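Long-range contacts in leucine aminopeptidase (Legionella pneumophila, PDB 5GNE), which probably acts as a zinc-dependent aminopeptidase of peptidase family M28, releasing amino acids from the N-termini of peptides: residues V12-Y17 against I27-H32; D22-I27 against S34-P39; Y152-V157 against V218-N223. One frame throughout, in Å; residues are numbered along the deposited sequence.

Contact 1: V12-Y17 against I27-H32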
# COMPACT_ATOMS: atom_id res chain seq x y z
N VAL A 12 -10.56 0.44 16.65
CA VAL A 12 -11.12 1.70 16.16
C VAL A 12 -10.88 2.87 17.10
O VAL A 12 -10.70 2.69 18.29
CB VAL A 12 -12.62 1.57 15.94
CG1 VAL A 12 -12.88 0.52 14.86
CG2 VAL A 12 -13.28 1.18 17.27
N SER A 13 -10.90 4.08 16.57
CA SER A 13 -10.89 5.29 17.43
C SER A 13 -12.10 5.27 18.34
O SER A 13 -13.16 4.72 17.99
CB SER A 13 -10.92 6.55 16.61
OG SER A 13 -12.22 6.66 16.05
N ASN A 14 -11.98 5.86 19.51
CA ASN A 14 -13.15 5.97 20.36
C ASN A 14 -14.32 6.66 19.67
O ASN A 14 -15.49 6.33 19.90
CB ASN A 14 -12.77 6.62 21.68
CG ASN A 14 -11.98 5.67 22.56
OD1 ASN A 14 -11.97 4.45 22.32
ND2 ASN A 14 -11.29 6.19 23.55
N CYS A 15 -13.99 7.57 18.76
CA CYS A 15 -14.98 8.22 17.91
C CYS A 15 -15.84 7.21 17.18
O CYS A 15 -17.06 7.24 17.25
CB CYS A 15 -14.27 9.14 16.91
SG CYS A 15 -15.36 10.11 15.87
N LEU A 16 -15.20 6.32 16.47
CA LEU A 16 -15.91 5.28 15.73
C LEU A 16 -16.61 4.31 16.69
O LEU A 16 -17.71 3.84 16.42
CB LEU A 16 -14.93 4.55 14.84
CG LEU A 16 -15.42 3.74 13.65
CD1 LEU A 16 -16.60 4.46 13.03
CD2 LEU A 16 -14.25 3.59 12.67
N TYR A 17 -15.99 4.03 17.84
CA TYR A 17 -16.62 3.12 18.79
C TYR A 17 -18.02 3.57 19.20
O TYR A 17 -18.95 2.77 19.24
CB TYR A 17 -15.78 2.93 20.04
CG TYR A 17 -16.50 2.11 21.09
CD1 TYR A 17 -16.83 0.77 20.84
CD2 TYR A 17 -16.88 2.66 22.32
CE1 TYR A 17 -17.50 -0.00 21.78
CE2 TYR A 17 -17.56 1.88 23.28
CZ TYR A 17 -17.86 0.56 23.00
OH TYR A 17 -18.52 -0.23 23.93
N ILE A 27 -13.67 -5.20 24.08
CA ILE A 27 -12.70 -6.08 24.72
C ILE A 27 -11.71 -5.31 25.60
O ILE A 27 -11.48 -5.67 26.74
CB ILE A 27 -11.90 -6.89 23.67
CG1 ILE A 27 -12.83 -7.78 22.84
CG2 ILE A 27 -10.84 -7.74 24.36
CD1 ILE A 27 -12.21 -8.22 21.49
N ALA A 28 -11.12 -4.25 25.06
CA ALA A 28 -10.20 -3.39 25.79
C ALA A 28 -10.39 -1.98 25.27
O ALA A 28 -10.86 -1.79 24.15
CB ALA A 28 -8.76 -3.84 25.62
N GLN A 29 -10.06 -0.99 26.09
CA GLN A 29 -10.22 0.41 25.73
C GLN A 29 -9.15 1.28 26.33
O GLN A 29 -8.70 1.01 27.42
CB GLN A 29 -11.59 0.92 26.17
CG GLN A 29 -12.05 2.16 25.40
CD GLN A 29 -13.49 2.50 25.71
OE1 GLN A 29 -13.84 2.74 26.86
NE2 GLN A 29 -14.33 2.52 24.67
N SER A 30 -8.73 2.31 25.60
CA SER A 30 -7.79 3.33 26.10
C SER A 30 -8.46 4.70 26.04
O SER A 30 -9.62 4.81 25.69
CB SER A 30 -6.50 3.34 25.28
OG SER A 30 -6.72 3.91 23.97
N ASP A 31 -7.76 5.77 26.40
CA ASP A 31 -8.36 7.09 26.30
C ASP A 31 -8.76 7.43 24.85
O ASP A 31 -9.67 8.23 24.65
CB ASP A 31 -7.45 8.16 26.93
CG ASP A 31 -6.10 8.27 26.27
OD1 ASP A 31 -5.64 7.29 25.67
OD2 ASP A 31 -5.47 9.34 26.41
N HIS A 32 -8.08 6.85 23.85
CA HIS A 32 -8.34 7.19 22.43
C HIS A 32 -8.86 6.05 21.53
O HIS A 32 -9.53 6.32 20.53
CB HIS A 32 -7.08 7.76 21.80
CG HIS A 32 -6.60 9.02 22.44
ND1 HIS A 32 -7.38 10.16 22.52
CD2 HIS A 32 -5.41 9.34 23.01
CE1 HIS A 32 -6.70 11.11 23.13
NE2 HIS A 32 -5.50 10.65 23.43
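N14, the opening residue of helix 14-20, docks on the turn S30-H32 of the beta hairpin formed by strands 25-29 and 33-38. Its backbone N donates to H32 O at 2.7 Å, which gives an acceptor to an amide of the first helical turn. The side chain grips the same turn. Its CG, anti to the carbonyl carbon (chi1 -74°), comes to 3.2 Å from H32 O, and ND2 bonds to S30 O at 3.0 Å. That acceptor lies in the amide plane and the bond is straight (165°), whereas the bond from ND2 to D31 O, 2.8 Å, is bent and weak. Asparagine suits the place because the other end of the amide can accept: OD1 bonds to S34 OG at the start of the returning strand. S13, last residue of strand 8-13, is the N-cap of the helix; its OG accepts from L16 N at 3.0 Å and also bonds to C55 O, close to the C15-C55 disulfide that ties this helix to helix 42-55. The hairpin turn has its own brace, an ST turn in which S30 OG accepts from H32 N at 3.2 Å and is also hydrogen-bonded to F33 N. At the end of strand 25-29, the Q29 side chain, extended beyond CG, crosses Y17 at about a right angle, its amide plane turned 81° from the ring, and NE2 comes 3.5 Å from Y17 CD2. S34 OG holds Q29 NE2, so one serine hydroxyl joins the amides of Q29 and N14.

Contact 2: D22-I27 against S34-P39; sequences DKARLI and SFIAIP
R25 and A37 form the hydrogen-bonded pair of an antiparallel beta hairpin, with R25 N to A37 O and A37 N to R25 O both 2.9 Å long. L26 and I36 follow as the non-hydrogen-bonded pair, after which I27 N donates to F35 O at 2.8 Å. I27 and A28 both face F35, a classic beta bulge on strand 25-29. The tight packing lies on two sides of this ribbon. On the side of L26 and I36, the two branched chains cross at about a right angle, and L26 CD1 touches I36 CG2 at 3.8 Å and rests on S34 CB; Y17 of helix 14-20 covers this patch. A24 is small enough to admit I36 CD1, which approaches its CB to 3.8 Å. On the side of A37, the F35 ring is buried against S75 and L78 of helix 75-81, and isoleucine suits position 27 because its two branches reach the ring separately: I27 CG2 packs against F35 CD2, while the other branch takes the ring face. The looser part is the solvent-exposed outer ends of R25, on the same face as A37, and of K23 in the loop before the strand. Of the R25 side chain, CB approaches A37 O (3.8 Å), and the rest leads away; K23 likewise sends its amine outward, while its carbonyl O stays 3.4 Å from I38 CG1. With CD1 roughly anti to CA (chi2 160°), the I27 methyl makes a CH-pi contact, CD1 lying 4.0 Å from the F35 ring centroid and 17° off the ring normal.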
# COMPACT_ATOMS: atom_id res chain seq x y z
N ASP A 22 -23.56 -0.28 20.15
CA ASP A 22 -24.72 -1.14 20.31
C ASP A 22 -24.58 -2.45 19.55
O ASP A 22 -25.29 -3.41 19.84
CB ASP A 22 -26.00 -0.39 19.95
CG ASP A 22 -26.32 0.72 20.95
OD1 ASP A 22 -25.90 0.60 22.12
OD2 ASP A 22 -26.95 1.72 20.57
N LYS A 23 -23.68 -2.49 18.57
CA LYS A 23 -23.49 -3.72 17.81
C LYS A 23 -22.16 -4.42 18.15
O LYS A 23 -21.86 -5.48 17.63
CB LYS A 23 -23.59 -3.45 16.31
CG LYS A 23 -24.87 -2.73 15.87
CD LYS A 23 -25.31 -3.22 14.49
CE LYS A 23 -26.51 -2.45 13.91
NZ LYS A 23 -26.50 -2.48 12.40
N ALA A 24 -21.39 -3.83 19.05
CA ALA A 24 -20.05 -4.32 19.34
C ALA A 24 -19.92 -4.81 20.76
O ALA A 24 -20.69 -4.43 21.63
CB ALA A 24 -19.01 -3.24 19.07
N ARG A 25 -18.93 -5.67 20.97
CA ARG A 25 -18.47 -6.10 22.27
C ARG A 25 -17.13 -5.44 22.55
O ARG A 25 -16.19 -5.58 21.76
CB ARG A 25 -18.33 -7.62 22.31
CG ARG A 25 -17.90 -8.17 23.65
CD ARG A 25 -17.75 -9.68 23.56
NE ARG A 25 -19.01 -10.34 23.22
CZ ARG A 25 -19.96 -10.67 24.09
NH1 ARG A 25 -19.81 -10.40 25.38
NH2 ARG A 25 -21.07 -11.27 23.68
N LEU A 26 -17.05 -4.70 23.65
CA LEU A 26 -15.81 -4.04 24.00
C LEU A 26 -14.83 -4.97 24.68
O LEU A 26 -15.10 -5.43 25.79
CB LEU A 26 -16.12 -2.85 24.90
CG LEU A 26 -14.90 -1.99 25.22
CD1 LEU A 26 -14.35 -1.38 23.93
CD2 LEU A 26 -15.32 -0.92 26.19
N ILE A 27 -13.67 -5.20 24.08
CA ILE A 27 -12.70 -6.08 24.72
C ILE A 27 -11.71 -5.31 25.60
O ILE A 27 -11.48 -5.67 26.74
CB ILE A 27 -11.90 -6.89 23.67
CG1 ILE A 27 -12.83 -7.78 22.84
CG2 ILE A 27 -10.84 -7.74 24.36
CD1 ILE A 27 -12.21 -8.22 21.49
N SER A 34 -10.47 1.80 20.97
CA SER A 34 -11.16 0.61 21.45
C SER A 34 -10.83 -0.63 20.64
O SER A 34 -10.74 -0.58 19.41
CB SER A 34 -12.68 0.84 21.42
OG SER A 34 -13.01 1.95 22.26
N PHE A 35 -10.65 -1.75 21.34
CA PHE A 35 -10.45 -3.05 20.72
C PHE A 35 -11.75 -3.82 20.85
O PHE A 35 -12.20 -4.09 21.97
CB PHE A 35 -9.29 -3.79 21.40
CG PHE A 35 -9.06 -5.19 20.87
CD1 PHE A 35 -9.14 -5.45 19.51
CD2 PHE A 35 -8.71 -6.23 21.73
CE1 PHE A 35 -8.90 -6.73 19.01
CE2 PHE A 35 -8.48 -7.54 21.24
CZ PHE A 35 -8.57 -7.78 19.89
N ILE A 36 -12.39 -4.11 19.73
CA ILE A 36 -13.75 -4.64 19.80
C ILE A 36 -13.99 -5.87 18.94
O ILE A 36 -13.25 -6.17 18.00
CB ILE A 36 -14.80 -3.59 19.38
CG1 ILE A 36 -14.58 -3.15 17.93
CG2 ILE A 36 -14.76 -2.38 20.31
CD1 ILE A 36 -15.72 -2.23 17.38
N ALA A 37 -15.05 -6.57 19.27
CA ALA A 37 -15.53 -7.65 18.44
C ALA A 37 -16.89 -7.25 17.88
O ALA A 37 -17.78 -6.83 18.62
CB ALA A 37 -15.63 -8.95 19.24
N ILE A 38 -17.02 -7.35 16.57
CA ILE A 38 -18.21 -6.88 15.90
C ILE A 38 -18.33 -7.67 14.60
O ILE A 38 -17.35 -7.86 13.88
CB ILE A 38 -18.18 -5.33 15.65
CG1 ILE A 38 -19.57 -4.82 15.23
CG2 ILE A 38 -17.12 -4.93 14.61
CD1 ILE A 38 -19.59 -3.34 14.96
N PRO A 39 -19.53 -8.17 14.31
CA PRO A 39 -19.64 -8.90 13.06
C PRO A 39 -19.94 -7.90 11.96
O PRO A 39 -21.04 -7.35 11.89
CB PRO A 39 -20.80 -9.87 13.32
CG PRO A 39 -21.58 -9.25 14.48
CD PRO A 39 -20.82 -8.06 15.00

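Contact 3: Y152-V157 against V218-N223; sequences YGRKDV and VVFSSN
The Y152 ring lies with one face over the last turn of helix 202-221, receiving F220 CB and S221 N there. F220 CB makes a CH-pi contact 4.2 Å from the Y152 ring centroid, 28° off its normal, and S221 CB packs beside the rim at Y152 CE2, 3.6 Å away. A serine there is slim enough for the tyrosine to lie close. The F220 ring is met at its edge, in its plane, by R154 CG and V157 CG1, the latter 3.9 Å from F220 CE1. Buried F220 also meets the ring of F145 and touches L148 and A149 of helix 132-151, with I177 of the neighbouring strand, so a large apolar group is at home here. The guanidinium of R154 stands almost perpendicular to the F220 ring (89°). Arginine serves both environments: CB and CG line the ring, and the bend at chi2 (73°) sends CD off from it. Beyond, R154 NH2 forms a salt bridge of 2.7 Å with D156 OD2, which it meets on the anti side of the carboxylate; a long, weak ion pair to E225 may add a little. A water accepts from R154 NH1 at 3.2 Å and donates to V219 O, a carbonyl of the helix's final turn, so the polar link between the segments is indirect. Just after Y152, G153, at a positive phi that glycine adopts readily, is the C-prime residue of a Schellman motif, with R154 N bonded back to A149 O, that ends helix 132-151 before strand 157-164.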
# COMPACT_ATOMS: atom_id res chain seq x y z
N TYR A 152 11.58 -11.30 -20.32
CA TYR A 152 12.96 -10.80 -20.24
C TYR A 152 13.93 -11.88 -19.75
O TYR A 152 15.06 -11.57 -19.35
CB TYR A 152 13.03 -9.55 -19.35
CG TYR A 152 12.31 -8.33 -19.93
CD1 TYR A 152 10.94 -8.13 -19.75
CD2 TYR A 152 13.00 -7.40 -20.69
CE1 TYR A 152 10.29 -7.02 -20.29
CE2 TYR A 152 12.37 -6.30 -21.24
CZ TYR A 152 11.02 -6.11 -21.04
OH TYR A 152 10.40 -5.01 -21.59
N GLY A 153 13.49 -13.14 -19.81
CA GLY A 153 14.29 -14.30 -19.44
C GLY A 153 14.99 -14.15 -18.10
O GLY A 153 16.18 -14.43 -17.96
N ARG A 154 14.21 -13.74 -17.11
CA ARG A 154 14.72 -13.60 -15.76
C ARG A 154 14.21 -14.76 -14.87
O ARG A 154 13.01 -14.85 -14.57
CB ARG A 154 14.28 -12.22 -15.24
CG ARG A 154 15.03 -11.68 -14.07
CD ARG A 154 16.42 -11.20 -14.40
NE ARG A 154 17.09 -10.91 -13.14
CZ ARG A 154 17.21 -9.70 -12.59
NH1 ARG A 154 16.73 -8.63 -13.21
NH2 ARG A 154 17.83 -9.58 -11.43
N LYS A 155 15.12 -15.64 -14.46
CA LYS A 155 14.78 -16.84 -13.69
C LYS A 155 14.91 -16.51 -12.22
O LYS A 155 14.55 -17.28 -11.33
CB LYS A 155 15.71 -18.00 -14.05
CG LYS A 155 15.67 -18.40 -15.51
CD LYS A 155 14.34 -19.04 -15.87
CE LYS A 155 14.34 -19.55 -17.31
NZ LYS A 155 14.32 -18.43 -18.31
N ASP A 156 15.38 -15.30 -12.03
CA ASP A 156 15.90 -14.75 -10.79
C ASP A 156 14.76 -14.30 -9.85
O ASP A 156 14.96 -13.48 -8.95
CB ASP A 156 16.80 -13.58 -11.19
CG ASP A 156 17.64 -13.10 -10.07
OD1 ASP A 156 17.76 -13.82 -9.06
OD2 ASP A 156 18.17 -11.97 -10.19
N VAL A 157 13.57 -14.86 -10.06
CA VAL A 157 12.33 -14.28 -9.58
C VAL A 157 11.46 -15.26 -8.79
O VAL A 157 11.76 -16.45 -8.70
CB VAL A 157 11.47 -13.75 -10.74
CG1 VAL A 157 12.21 -12.68 -11.48
CG2 VAL A 157 11.10 -14.89 -11.69
N VAL A 218 10.44 -1.66 -15.94
CA VAL A 218 11.70 -0.96 -16.12
C VAL A 218 12.89 -1.73 -15.54
O VAL A 218 13.89 -1.94 -16.22
CB VAL A 218 11.63 0.44 -15.52
CG1 VAL A 218 13.02 1.07 -15.50
CG2 VAL A 218 10.67 1.29 -16.34
N VAL A 219 12.76 -2.21 -14.31
CA VAL A 219 13.79 -3.02 -13.68
C VAL A 219 14.13 -4.29 -14.50
O VAL A 219 15.30 -4.62 -14.67
CB VAL A 219 13.37 -3.45 -12.25
CG1 VAL A 219 14.26 -4.56 -11.75
CG2 VAL A 219 13.42 -2.25 -11.29
N PHE A 220 13.13 -4.96 -15.07
CA PHE A 220 13.40 -6.14 -15.90
C PHE A 220 14.19 -5.77 -17.16
O PHE A 220 15.05 -6.54 -17.61
CB PHE A 220 12.10 -6.86 -16.33
CG PHE A 220 11.51 -7.77 -15.28
CD1 PHE A 220 12.23 -8.83 -14.80
CD2 PHE A 220 10.22 -7.61 -14.84
CE1 PHE A 220 11.69 -9.69 -13.85
CE2 PHE A 220 9.66 -8.46 -13.90
CZ PHE A 220 10.39 -9.50 -13.40
N SER A 221 13.88 -4.62 -17.73
CA SER A 221 14.55 -4.17 -18.95
C SER A 221 15.86 -3.43 -18.67
O SER A 221 16.59 -3.09 -19.60
CB SER A 221 13.60 -3.30 -19.78
OG SER A 221 13.21 -2.18 -19.03
N SER A 222 16.15 -3.16 -17.41
CA SER A 222 17.44 -2.57 -17.01
C SER A 222 18.69 -3.35 -17.46
O SER A 222 18.64 -4.56 -17.66
CB SER A 222 17.47 -2.41 -15.47
OG SER A 222 18.78 -2.17 -14.95
N ASN A 223 19.81 -2.63 -17.61
CA ASN A 223 21.08 -3.23 -18.03
C ASN A 223 21.95 -3.62 -16.83
O ASN A 223 22.98 -4.27 -16.98
CB ASN A 223 21.85 -2.29 -18.96
CG ASN A 223 21.52 -2.50 -20.42
OD1 ASN A 223 20.89 -1.66 -21.06
ND2 ASN A 223 21.94 -3.64 -20.97
O HOH W 1 17.68 -5.62 -12.82

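In the fold
Contacts 1 and 2 belong to one small N-terminal antiparallel sheet: they share I27 and strand 25-29, and S34 probably couples them through its hydroxyl. Both are partly buried, yet contact 1, at the hairpin turn, works through polar side chains and a helix start, while contact 2 combines a backbone ladder with apolar packing. Contact 3 is a surface contact on the opposite side of the chain's centre, its centre 47 and 48 Å from theirs. It joins a helix end to a connecting loop without any direct hydrogen bond between them, using aromatic packing and a water instead. All three lie away from the two zinc ions.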